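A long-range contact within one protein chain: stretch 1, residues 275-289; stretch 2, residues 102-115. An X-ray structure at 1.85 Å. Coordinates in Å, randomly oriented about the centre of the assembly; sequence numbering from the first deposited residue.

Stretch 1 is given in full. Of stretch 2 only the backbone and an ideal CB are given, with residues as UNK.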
ATOM      1  N   PHE A 275     -31.898   8.781 -12.465  1.00 13.21           N
ATOM      2  CA  PHE A 275     -32.046   8.386 -11.056  1.00 15.47           C
ATOM      3  C   PHE A 275     -30.860   7.517 -10.637  1.00 14.54           C
ATOM      4  O   PHE A 275     -30.365   6.741 -11.458  1.00 17.41           O
ATOM      5  CB  PHE A 275     -33.330   7.576 -10.859  1.00 15.36           C
ATOM      6  CG  PHE A 275     -34.596   8.381 -11.134  1.00 15.10           C
ATOM      7  CD1 PHE A 275     -35.100   8.497 -12.405  1.00 13.63           C
ATOM      8  CD2 PHE A 275     -35.236   9.035 -10.087  1.00 16.14           C
ATOM      9  CE1 PHE A 275     -36.235   9.304 -12.686  1.00 13.91           C
ATOM     10  CE2 PHE A 275     -36.408   9.842 -10.349  1.00 14.19           C
ATOM     11  CZ  PHE A 275     -36.882   9.960 -11.648  1.00 15.55           C
ATOM     12  N   PRO A 276     -30.438   7.560  -9.369  1.00 17.35           N
ATOM     13  CA  PRO A 276     -29.148   6.903  -9.009  1.00 14.01           C
ATOM     14  C   PRO A 276     -29.274   5.389  -8.991  1.00 15.98           C
ATOM     15  O   PRO A 276     -29.984   4.808  -8.145  1.00 14.57           O
ATOM     16  CB  PRO A 276     -28.825   7.460  -7.618  1.00 13.70           C
ATOM     17  CG  PRO A 276     -29.481   8.822  -7.605  1.00 17.02           C
ATOM     18  CD  PRO A 276     -30.806   8.586  -8.374  1.00 16.66           C
ATOM     19  N   ILE A 277     -28.518   4.750  -9.895  1.00 17.40           N
ATOM     20  CA  ILE A 277     -28.348   3.301  -9.899  1.00 15.20           C
ATOM     21  C   ILE A 277     -27.143   2.993 -10.772  1.00 14.69           C
ATOM     22  O   ILE A 277     -26.835   3.739 -11.708  1.00 13.11           O
ATOM     23  CB  ILE A 277     -29.626   2.605 -10.445  1.00 15.67           C
ATOM     24  CG1 ILE A 277     -29.489   1.073 -10.452  1.00 17.00           C
ATOM     25  CG2 ILE A 277     -29.952   3.092 -11.881  1.00 16.15           C
ATOM     26  CD1 ILE A 277     -30.861   0.277 -10.644  1.00 13.15           C
ATOM     27  N   SER A 278     -26.528   1.821 -10.542  1.00 13.77           N
ATOM     28  CA  SER A 278     -25.383   1.308 -11.314  1.00 13.54           C
ATOM     29  C   SER A 278     -25.510  -0.200 -11.362  1.00 15.80           C
ATOM     30  O   SER A 278     -26.428  -0.773 -10.758  1.00 15.38           O
ATOM     31  CB  SER A 278     -24.039   1.674 -10.672  1.00 11.77           C
ATOM     32  OG  SER A 278     -23.878   0.961  -9.451  1.00 17.54           O
ATOM     33  N   GLY A 279     -24.636  -0.868 -12.151  1.00 17.80           N
ATOM     34  CA  GLY A 279     -24.644  -2.321 -12.069  1.00 16.23           C
ATOM     35  C   GLY A 279     -23.391  -2.930 -12.663  1.00 14.74           C
ATOM     36  O   GLY A 279     -22.613  -2.260 -13.330  1.00 13.19           O
ATOM     37  N   VAL A 280     -23.252  -4.233 -12.451  1.00 14.24           N
ATOM     38  CA  VAL A 280     -22.162  -5.036 -12.988  1.00 14.31           C
ATOM     39  C   VAL A 280     -22.840  -6.244 -13.559  1.00 19.03           C
ATOM     40  O   VAL A 280     -23.652  -6.864 -12.861  1.00 16.95           O
ATOM     41  CB  VAL A 280     -21.146  -5.494 -11.925  1.00 13.87           C
ATOM     42  CG1 VAL A 280     -20.094  -6.377 -12.563  1.00 14.58           C
ATOM     43  CG2 VAL A 280     -20.462  -4.289 -11.285  1.00 15.29           C
ATOM     44  N   VAL A 281     -22.525  -6.574 -14.821  1.00 19.40           N
ATOM     45  CA  VAL A 281     -23.012  -7.819 -15.413  1.00 15.86           C
ATOM     46  C   VAL A 281     -21.783  -8.608 -15.845  1.00 18.34           C
ATOM     47  O   VAL A 281     -20.775  -8.005 -16.227  1.00 20.26           O
ATOM     48  CB  VAL A 281     -23.986  -7.554 -16.581  1.00 20.81           C
ATOM     49  CG1 VAL A 281     -23.339  -6.656 -17.710  1.00 17.97           C
ATOM     50  CG2 VAL A 281     -24.572  -8.886 -17.137  1.00 20.37           C
ATOM     51  N   GLY A 282     -21.845  -9.940 -15.770  1.00 18.06           N
ATOM     52  CA  GLY A 282     -20.701 -10.678 -16.279  1.00 18.67           C
ATOM     53  C   GLY A 282     -20.890 -12.175 -16.256  1.00 17.67           C
ATOM     54  O   GLY A 282     -21.960 -12.676 -15.929  1.00 17.95           O
ATOM     55  N   ARG A 283     -19.796 -12.891 -16.549  1.00 17.61           N
ATOM     56  CA  ARG A 283     -19.890 -14.346 -16.597  1.00 21.60           C
ATOM     57  C   ARG A 283     -20.372 -14.853 -15.251  1.00 22.40           C
ATOM     58  O   ARG A 283     -19.898 -14.408 -14.211  1.00 20.81           O
ATOM     59  CB  ARG A 283     -18.522 -14.964 -16.969  1.00 24.77           C
ATOM     60  CG  ARG A 283     -17.978 -14.529 -18.334  1.00 24.44           C
ATOM     61  CD  ARG A 283     -16.456 -14.913 -18.450  1.00 23.08           C
ATOM     62  NE  ARG A 283     -16.274 -16.241 -17.946  1.00 29.22           N
ATOM     63  CZ  ARG A 283     -15.161 -16.676 -17.374  1.00 32.42           C
ATOM     64  NH1 ARG A 283     -14.095 -15.862 -17.258  1.00 31.36           N
ATOM     65  NH2 ARG A 283     -15.116 -17.932 -16.933  1.00 35.84           N
ATOM     66  N   ALA A 284     -21.353 -15.754 -15.259  1.00 20.95           N
ATOM     67  CA  ALA A 284     -21.946 -16.206 -13.983  1.00 21.60           C
ATOM     68  C   ALA A 284     -20.894 -16.687 -12.977  1.00 22.64           C
ATOM     69  O   ALA A 284     -20.996 -16.416 -11.773  1.00 21.08           O
ATOM     70  CB  ALA A 284     -22.937 -17.344 -14.241  1.00 21.80           C
ATOM     71  N   GLU A 285     -19.932 -17.504 -13.432  1.00 21.22           N
ATOM     72  CA  GLU A 285     -19.019 -18.121 -12.470  1.00 21.31           C
ATOM     73  C   GLU A 285     -18.049 -17.089 -11.935  1.00 21.48           C
ATOM     74  O   GLU A 285     -17.586 -17.213 -10.787  1.00 22.65           O
ATOM     75  CB  GLU A 285     -18.273 -19.312 -13.084  1.00 28.02           C
ATOM     76  CG  GLU A 285     -17.273 -18.935 -14.161  1.00 35.21           C
ATOM     77  CD  GLU A 285     -16.465 -20.184 -14.629  1.00 43.23           C
ATOM     78  OE1 GLU A 285     -15.352 -20.050 -15.199  1.00 42.97           O
ATOM     79  OE2 GLU A 285     -16.948 -21.306 -14.394  1.00 43.00           O
ATOM     80  N   VAL A 286     -17.838 -16.011 -12.681  1.00 19.48           N
ATOM     81  CA  VAL A 286     -17.018 -14.907 -12.153  1.00 18.97           C
ATOM     82  C   VAL A 286     -17.810 -14.099 -11.130  1.00 19.70           C
ATOM     83  O   VAL A 286     -17.344 -13.840 -10.019  1.00 17.07           O
ATOM     84  CB  VAL A 286     -16.514 -14.022 -13.318  1.00 17.16           C
ATOM     85  CG1 VAL A 286     -15.804 -12.727 -12.801  1.00 16.46           C
ATOM     86  CG2 VAL A 286     -15.646 -14.846 -14.237  1.00 18.61           C
ATOM     87  N   MET A 287     -19.053 -13.734 -11.485  1.00 17.00           N
ATOM     88  CA  MET A 287     -19.916 -12.989 -10.572  1.00 18.37           C
ATOM     89  C   MET A 287     -20.191 -13.741  -9.273  1.00 20.29           C
ATOM     90  O   MET A 287     -20.361 -13.106  -8.228  1.00 21.31           O
ATOM     91  CB  MET A 287     -21.259 -12.663 -11.255  1.00 19.34           C
ATOM     92  CG  MET A 287     -21.103 -11.800 -12.521  1.00 18.97           C
ATOM     93  SD  MET A 287     -20.656 -10.088 -12.121  1.00 20.88           S
ATOM     94  CE  MET A 287     -22.192  -9.528 -11.268  1.00 17.48           C
ATOM     95  N   ASP A 288     -20.270 -15.068  -9.312  1.00 18.34           N
ATOM     96  CA  ASP A 288     -20.564 -15.853  -8.120  1.00 19.57           C
ATOM     97  C   ASP A 288     -19.347 -16.045  -7.209  1.00 20.09           C
ATOM     98  O   ASP A 288     -19.455 -16.786  -6.226  1.00 23.38           O
ATOM     99  CB  ASP A 288     -21.091 -17.253  -8.488  1.00 21.50           C
ATOM    100  CG  ASP A 288     -22.592 -17.252  -8.668  1.00 28.84           C
ATOM    101  OD1 ASP A 288     -23.258 -16.393  -8.044  1.00 23.74           O
ATOM    102  OD2 ASP A 288     -23.098 -18.085  -9.447  1.00 30.70           O
ATOM    103  N   ALA A 289     -18.211 -15.433  -7.527  1.00 17.84           N
ATOM    104  CA  ALA A 289     -17.027 -15.715  -6.725  1.00 21.76           C
ATOM    105  C   ALA A 289     -17.189 -15.201  -5.311  1.00 21.85           C
ATOM    106  O   ALA A 289     -16.918 -15.981  -4.369  1.00 20.60           O
ATOM    107  CB  ALA A 289     -15.771 -15.151  -7.411  1.00 21.83           C
ATOM    108  N   UNK A 102     -21.527 -17.078 -22.496  1.00 23.79           N
ATOM    109  CA  UNK A 102     -22.134 -18.059 -21.621  1.00 25.95           C
ATOM    110  C   UNK A 102     -23.138 -17.367 -20.719  1.00 25.57           C
ATOM    111  O   UNK A 102     -23.391 -16.186 -20.908  1.00 25.09           O
ATOM    112  CB  UNK A 102     -21.074 -18.793 -20.798  1.00 25.95           C
ATOM    113  N   UNK A 103     -23.694 -18.053 -19.722  1.00 24.93           N
ATOM    114  CA  UNK A 103     -24.729 -17.433 -18.882  1.00 26.18           C
ATOM    115  C   UNK A 103     -24.168 -16.247 -18.107  1.00 21.56           C
ATOM    116  O   UNK A 103     -23.060 -16.309 -17.574  1.00 19.48           O
ATOM    117  CB  UNK A 103     -25.317 -18.459 -17.911  1.00 26.18           C
ATOM    118  N   UNK A 104     -24.953 -15.185 -18.030  1.00 19.88           N
ATOM    119  CA  UNK A 104     -24.509 -13.998 -17.306  1.00 20.63           C
ATOM    120  C   UNK A 104     -25.250 -13.881 -15.979  1.00 21.28           C
ATOM    121  O   UNK A 104     -26.323 -14.468 -15.782  1.00 21.76           O
ATOM    122  CB  UNK A 104     -24.723 -12.740 -18.149  1.00 20.63           C
ATOM    123  N   UNK A 105     -24.662 -13.136 -15.043  1.00 18.86           N
ATOM    124  CA  UNK A 105     -25.412 -12.703 -13.869  1.00 16.72           C
ATOM    125  C   UNK A 105     -25.179 -11.210 -13.673  1.00 19.09           C
ATOM    126  O   UNK A 105     -24.194 -10.674 -14.168  1.00 17.97           O
ATOM    127  CB  UNK A 105     -25.001 -13.492 -12.624  1.00 16.72           C
ATOM    128  N   UNK A 106     -26.066 -10.541 -12.932  1.00 15.98           N
ATOM    129  CA  UNK A 106     -25.922  -9.108 -12.745  1.00 17.04           C
ATOM    130  C   UNK A 106     -26.290  -8.745 -11.316  1.00 16.71           C
ATOM    131  O   UNK A 106     -27.123  -9.393 -10.675  1.00 18.62           O
ATOM    132  CB  UNK A 106     -26.789  -8.336 -13.742  1.00 17.04           C
ATOM    133  N   UNK A 107     -25.721  -7.656 -10.836  1.00 14.57           N
ATOM    134  CA  UNK A 107     -26.143  -7.107  -9.560  1.00 13.96           C
ATOM    135  C   UNK A 107     -26.133  -5.602  -9.704  1.00 14.50           C
ATOM    136  O   UNK A 107     -25.394  -5.081 -10.534  1.00 15.23           O
ATOM    137  CB  UNK A 107     -25.244  -7.570  -8.411  1.00 13.96           C
ATOM    138  N   UNK A 108     -26.898  -4.910  -8.865  1.00 14.08           N
ATOM    139  CA  UNK A 108     -27.045  -3.448  -8.985  1.00 13.29           C
ATOM    140  C   UNK A 108     -26.505  -2.785  -7.740  1.00 16.15           C
ATOM    141  O   UNK A 108     -26.681  -3.304  -6.626  1.00 16.49           O
ATOM    142  CB  UNK A 108     -28.506  -3.051  -9.206  1.00 13.29           C
ATOM    143  N   UNK A 109     -25.808  -1.665  -7.951  1.00 15.03           N
ATOM    144  CA  UNK A 109     -25.340  -0.833  -6.846  1.00 14.59           C
ATOM    145  C   UNK A 109     -25.925   0.552  -7.048  1.00 13.92           C
ATOM    146  O   UNK A 109     -27.030   0.661  -7.621  1.00 16.96           O
ATOM    147  CB  UNK A 109     -23.812  -0.789  -6.773  1.00 14.59           C
ATOM    148  N   UNK A 110     -25.231   1.593  -6.578  1.00 13.11           N
ATOM    149  CA  UNK A 110     -25.793   2.941  -6.713  1.00 15.60           C
ATOM    150  C   UNK A 110     -25.005   3.831  -7.655  1.00 16.74           C
ATOM    151  O   UNK A 110     -25.611   4.493  -8.508  1.00 15.24           O
ATOM    152  CB  UNK A 110     -25.870   3.611  -5.340  1.00 15.60           C
ATOM    153  N   UNK A 111     -23.678   3.909  -7.508  1.00 14.49           N
ATOM    154  CA  UNK A 111     -22.910   4.856  -8.313  1.00 14.66           C
ATOM    155  C   UNK A 111     -22.052   4.174  -9.380  1.00 14.75           C
ATOM    156  O   UNK A 111     -21.733   2.976  -9.305  1.00 15.79           O
ATOM    157  CB  UNK A 111     -22.016   5.700  -7.402  1.00 14.66           C
ATOM    158  N   UNK A 112     -21.621   4.975 -10.359  1.00 14.33           N
ATOM    159  CA  UNK A 112     -20.689   4.453 -11.352  1.00 12.62           C
ATOM    160  C   UNK A 112     -19.407   3.943 -10.711  1.00 14.05           C
ATOM    161  O   UNK A 112     -18.930   2.861 -11.047  1.00 14.97           O
ATOM    162  CB  UNK A 112     -20.360   5.532 -12.385  1.00 12.62           C
ATOM    163  N   UNK A 113     -18.878   4.683  -9.742  1.00 15.35           N
ATOM    164  CA  UNK A 113     -17.647   4.237  -9.043  1.00 14.81           C
ATOM    165  C   UNK A 113     -17.871   2.917  -8.310  1.00 13.42           C
ATOM    166  O   UNK A 113     -16.987   2.032  -8.290  1.00 14.40           O
ATOM    167  CB  UNK A 113     -17.179   5.302  -8.049  1.00 14.81           C
ATOM    168  N   UNK A 114     -19.048   2.762  -7.664  1.00 16.41           N
ATOM    169  CA  UNK A 114     -19.366   1.484  -7.014  1.00 13.75           C
ATOM    170  C   UNK A 114     -19.389   0.356  -8.008  1.00 15.37           C
ATOM    171  O   UNK A 114     -18.958  -0.754  -7.705  1.00 18.77           O
ATOM    172  CB  UNK A 114     -20.713   1.562  -6.293  1.00 13.75           C
ATOM    173  N   UNK A 115     -19.984   0.572  -9.178  1.00 17.19           N
ATOM    174  CA  UNK A 115     -19.975  -0.512 -10.177  1.00 17.03           C
ATOM    175  C   UNK A 115     -18.540  -0.907 -10.545  1.00 17.43           C
ATOM    176  O   UNK A 115     -18.188  -2.105 -10.555  1.00 13.94           O
ATOM    177  CB  UNK A 115     -20.738  -0.086 -11.433  1.00 17.03           C
TER

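The backbone fixes the frame: strand 278-283 runs antiparallel to strand 104-109, with 160° between their directions. Up to the bridge of Gly282 with 105, paired positions lie on a common face of the sheet; at the two glycines only a CB would point there.

Position 102 has phi 85° and no atom of stretch 1 within 5.5 Å of its ideal CB. Positive phi favours glycine, and Gly102 is found.

At 103, phi is -64° and the carbonyl O accepts from Ala284 N at 2.9 Å. The ideal CB lies sideways, so many residues would fit, proline among them; Pro103 is deposited, its CB 4.5 Å from Ala284 CB, a loose apolar contact.

At 104 the ideal CB is 3.5 Å from Gly282 O and 4.0 Å from Val281 CG2. A small apolar group suits this best, though the sideways direction does not exclude others. Ala104 places its methyl against Val281 CG2.

Position 105 pairs with Gly282 through two hydrogen bonds, 105 N to Gly282 O and Gly282 N to 105 O, both 2.9 Å. Gly282 has no side chain, and the ideal CB instead meets Met287 CB at 4.1 Å and Ala284 CA at 4.3 Å. Beyond lies the carboxylate of Asp288, so a long chain with an apolar stem and a positive end is attractive; arginine or lysine would answer. Lys105 runs its CG past Ala284 CB (3.9 Å), and its NZ forms a salt bridge with Asp288 OD2 at 2.9 Å.

At 106 the ideal CB sits 3.6 Å from Val280 O and 4.1 Å from Val281 CB, on the face shared with Val281. Small or modest apolar residues fit; Ala106 packs its CB on Val281 CB.

Position 107 lies on the other face, in a hydrogen-bonded pair with Val280: 107 N to Val280 O and Val280 N to 107 O are each 3.0 Å. Its CB has Met287 CE 4.6 Å away, a loose apolar neighbour that does not settle size. The residue is Ala107.

At 108 the CB points to the side where Gly279 offers only hydrogen, with Ile277 CD1 at 4.3 Å. A bulky apolar group is plausible. Phe108 (chi1 m) uses that space: its CD1 is 4.0 Å from Gly279 CA, and a CB on Gly279 would lie 2.9 Å from Phe108 CD1, a clash.

At 109 the ideal CB is a tight 3.2 Å from Ser278 OG, while Val280 CG2 lies farther along the same face. A large apolar chain could reach it; Phe109 CE2 lies 4.0 Å from Val280 CG2, which sits at the ring edge.

Positions 110 and 111 point away, so many residues would do, with Ser, Thr, Asp or Asn apt at 111, just before a helix; Ser278 OG gives a weak hydrogen bond to 111 O (2.9 Å). Thr110 brings CG2 3.9 Å from Pro276 CB. Thr111 caps the helix, OG1 accepting from 114 N at 3.0 Å.

Positions 112 and 113 point away with helical phi/psi, tolerating most residues: Gly112 and Ala113. At 114 the CB is sideways, 4.5 Å from Ser278 OG; the choice is wide, though an acceptor could serve the N of 110. Glu114 OE1 accepts from Thr110 N at 2.7 Å.

At 115 the ideal CB points toward Gly279 O (3.4 Å) and Ser278 CB (3.8 Å), favouring a small residue; Ala115 fits.

Stretch 2 (102-115) GPAKAAFFTTGAEA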
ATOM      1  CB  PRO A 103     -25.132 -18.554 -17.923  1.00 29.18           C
ATOM      2  CG  PRO A 103     -24.451 -19.757 -18.412  1.00 33.75           C
ATOM      3  CD  PRO A 103     -23.297 -19.369 -19.211  1.00 32.07           C
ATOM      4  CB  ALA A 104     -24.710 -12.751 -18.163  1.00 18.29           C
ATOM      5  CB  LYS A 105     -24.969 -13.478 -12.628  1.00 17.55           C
ATOM      6  CG  LYS A 105     -25.480 -14.922 -12.651  1.00 19.40           C
ATOM      7  CD  LYS A 105     -25.069 -15.638 -11.421  1.00 24.84           C
ATOM      8  CE  LYS A 105     -25.826 -16.955 -11.286  1.00 28.75           C
ATOM      9  NZ  LYS A 105     -25.855 -17.422  -9.881  1.00 29.67           N
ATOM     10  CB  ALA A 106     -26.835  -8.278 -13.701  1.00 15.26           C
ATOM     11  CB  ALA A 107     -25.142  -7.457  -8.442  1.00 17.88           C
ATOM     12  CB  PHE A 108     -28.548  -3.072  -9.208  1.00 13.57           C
ATOM     13  CG  PHE A 108     -29.057  -3.681 -10.465  1.00 16.38           C
ATOM     14  CD1 PHE A 108     -28.561  -3.236 -11.663  1.00 15.02           C
ATOM     15  CD2 PHE A 108     -29.859  -4.815 -10.449  1.00 18.54           C
ATOM     16  CE1 PHE A 108     -28.893  -3.853 -12.849  1.00 17.52           C
ATOM     17  CE2 PHE A 108     -30.210  -5.433 -11.645  1.00 17.82           C
ATOM     18  CZ  PHE A 108     -29.744  -4.951 -12.832  1.00 16.34           C
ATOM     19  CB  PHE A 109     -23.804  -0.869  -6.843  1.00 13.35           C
ATOM     20  CG  PHE A 109     -23.319  -2.266  -6.798  1.00 14.46           C
ATOM     21  CD1 PHE A 109     -23.366  -2.975  -5.587  1.00 20.77           C
ATOM     22  CD2 PHE A 109     -22.893  -2.909  -7.937  1.00 16.86           C
ATOM     23  CE1 PHE A 109     -22.951  -4.303  -5.522  1.00 22.32           C
ATOM     24  CE2 PHE A 109     -22.496  -4.262  -7.869  1.00 18.93           C
ATOM     25  CZ  PHE A 109     -22.562  -4.930  -6.665  1.00 17.76           C
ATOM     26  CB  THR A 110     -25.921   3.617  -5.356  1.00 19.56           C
ATOM     27  OG1 THR A 110     -26.599   2.723  -4.450  1.00 21.20           O
ATOM     28  CG2 THR A 110     -26.783   4.921  -5.468  1.00 14.21           C
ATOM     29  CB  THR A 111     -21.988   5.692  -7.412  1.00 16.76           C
ATOM     30  OG1 THR A 111     -21.044   4.790  -6.824  1.00 14.68           O
ATOM     31  CG2 THR A 111     -22.779   6.431  -6.280  1.00 15.07           C
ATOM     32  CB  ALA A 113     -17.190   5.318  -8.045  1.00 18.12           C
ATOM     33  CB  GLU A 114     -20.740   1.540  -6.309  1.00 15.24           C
ATOM     34  CG  GLU A 114     -20.715   1.792  -4.909  1.00 23.80           C
ATOM     35  CD  GLU A 114     -22.105   1.940  -4.332  1.00 24.63           C
ATOM     36  OE1 GLU A 114     -23.028   2.210  -5.065  1.00 21.60           O
ATOM     37  OE2 GLU A 114     -22.259   1.786  -3.131  1.00 25.43           O
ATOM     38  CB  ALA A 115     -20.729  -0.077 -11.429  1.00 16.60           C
TER
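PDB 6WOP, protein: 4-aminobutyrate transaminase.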